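Local coordinates for 70 KDA protein (Xanthomonas sp., PDB 4B2N) that oxidatively cleaves rubber as a processive dioxygenase carrying two covalently bound c-type hemes, at residues Leu199-Ala202 and Ser203-Ser206. Residues are numbered along the deposited sequence; the frame is centred on the assembly and turned at random.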
ATOM      1  N   LEU A 199      -8.989  -1.552  13.962  1.00 14.64           N
ATOM      2  CA  LEU A 199      -9.074  -2.859  14.562  1.00 14.76           C
ATOM      3  C   LEU A 199      -9.640  -2.680  15.979  1.00 15.36           C
ATOM      4  O   LEU A 199      -8.933  -2.137  16.857  1.00 15.43           O
ATOM      5  CB  LEU A 199      -7.685  -3.503  14.619  1.00 14.47           C
ATOM      6  CG  LEU A 199      -7.680  -4.861  15.304  1.00 15.58           C
ATOM      7  CD1 LEU A 199      -8.727  -5.761  14.601  1.00 14.95           C
ATOM      8  CD2 LEU A 199      -6.288  -5.486  15.226  1.00 14.79           C
ATOM      9  N   GLY A 200     -10.860  -3.255  16.200  1.00 15.88           N
ATOM     10  CA  GLY A 200     -11.726  -2.938  17.345  1.00 17.19           C
ATOM     11  C   GLY A 200     -12.684  -1.819  16.981  1.00 16.73           C
ATOM     12  O   GLY A 200     -12.330  -0.942  16.209  1.00 17.06           O
ATOM     13  N   THR A 201     -13.891  -1.885  17.503  1.00 16.72           N
ATOM     14  CA  THR A 201     -14.815  -0.805  17.392  1.00 17.46           C
ATOM     15  C   THR A 201     -14.161   0.434  18.043  1.00 16.33           C
ATOM     16  O   THR A 201     -13.141   0.368  18.792  1.00 16.13           O
ATOM     17  CB  THR A 201     -16.162  -1.119  18.135  1.00 18.05           C
ATOM     18  OG1 THR A 201     -15.884  -1.304  19.539  1.00 21.44           O
ATOM     19  CG2 THR A 201     -16.755  -2.370  17.622  1.00 20.69           C
ATOM     20  N   ALA A 202     -14.741   1.571  17.730  1.00 16.20           N
ATOM     21  CA  ALA A 202     -14.301   2.799  18.324  1.00 17.90           C
ATOM     22  C   ALA A 202     -14.402   2.742  19.854  1.00 19.83           C
ATOM     23  O   ALA A 202     -13.624   3.372  20.501  1.00 21.73           O
ATOM     24  CB  ALA A 202     -15.114   3.962  17.732  1.00 16.68           C
ATOM     25  N   SER A 203     -15.362   2.025  20.422  1.00 21.88           N
ATOM     26  CA  SER A 203     -15.405   1.755  21.894  1.00 22.38           C
ATOM     27  C   SER A 203     -14.222   0.911  22.365  1.00 22.67           C
ATOM     28  O   SER A 203     -13.794   1.011  23.534  1.00 25.34           O
ATOM     29  CB  SER A 203     -16.639   0.935  22.258  1.00 24.72           C
ATOM     30  OG  SER A 203     -17.775   1.675  21.989  1.00 31.81           O
ATOM     31  N   GLU A 204     -13.699   0.037  21.520  1.00 20.86           N
ATOM     32  CA  GLU A 204     -12.645  -0.811  22.004  1.00 20.22           C
ATOM     33  C   GLU A 204     -11.240  -0.303  21.752  1.00 19.45           C
ATOM     34  O   GLU A 204     -10.273  -0.776  22.415  1.00 21.03           O
ATOM     35  CB  GLU A 204     -12.746  -2.190  21.363  1.00 20.68           C
ATOM     36  CG  GLU A 204     -14.171  -2.719  21.318  1.00 23.19           C
ATOM     37  CD  GLU A 204     -14.136  -4.067  20.671  1.00 22.45           C
ATOM     38  OE1 GLU A 204     -13.810  -4.108  19.463  1.00 18.93           O
ATOM     39  OE2 GLU A 204     -14.422  -5.042  21.389  1.00 21.04           O
ATOM     40  N   ALA A 205     -11.060   0.590  20.781  1.00 18.08           N
ATOM     41  CA  ALA A 205      -9.717   1.030  20.417  1.00 16.85           C
ATOM     42  C   ALA A 205      -9.769   2.387  19.755  1.00 17.41           C
ATOM     43  O   ALA A 205     -10.695   2.718  18.985  1.00 16.91           O
ATOM     44  CB  ALA A 205      -9.006   0.006  19.473  1.00 17.01           C
ATOM     45  N   SER A 206      -8.751   3.178  20.079  1.00 17.28           N
ATOM     46  CA  SER A 206      -8.505   4.465  19.428  1.00 19.86           C
ATOM     47  C   SER A 206      -8.095   4.163  17.964  1.00 17.49           C
ATOM     48  O   SER A 206      -7.560   3.089  17.688  1.00 19.27           O
ATOM     49  CB  SER A 206      -7.296   5.090  20.137  1.00 23.66           C
ATOM     50  OG  SER A 206      -7.834   6.118  20.900  1.00 34.05           O
TER
HETATM   51  O   HOH W   1      -8.804   1.210  15.474  1.00 18.75           O
HETATM   52  O   HOH W   2     -11.251   1.607  16.428  1.00 17.07           O
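Thr201 and Glu204 pair in the manner of a capping box, worked here into a single tight turn of loop between helix 192-195 and helix 218-226, with no regular helix following. Ser203 comes first, lying on the exposed bend. Glu204 does most of the work. With CG anti to its own carbonyl carbon (chi1 -44°) and CD extended beyond it, the side chain folds back across the turn and delivers its carboxylate to the start of the turn, at the backbone N of Thr201. There Thr201 N donates to Glu204 OE1 over 3.0 Å, meeting the oxygen on its anti side and slightly out of the carboxylate plane. Glu204 OE1 also lies 3.2 Å from Gly200 CA. Gly200, at positive phi, puts no side chain against the CB atoms of Glu204 and Ala205. The same OE1 accepts from Phe557 N, tying the turn to a loop far along the sequence, whose Ser556 touches Thr201 and Glu204. The return half of the box, Glu204 N to Thr201 OG1, is weak, and the place of Thr201 OG1 is not secure. The backbone supplies a firmer closure: Thr201 O accepts from Glu204 N (2.8 Å) and Ala205 N (2.9 Å), the i to i+3 and i to i+4 bonds of one helix-like turn. Ala205 also sets CB 3.4 Å from Leu199 O. Beyond it, a water accepts weakly from Leu199 N and donates to Ser206 O, 3.2 Å away.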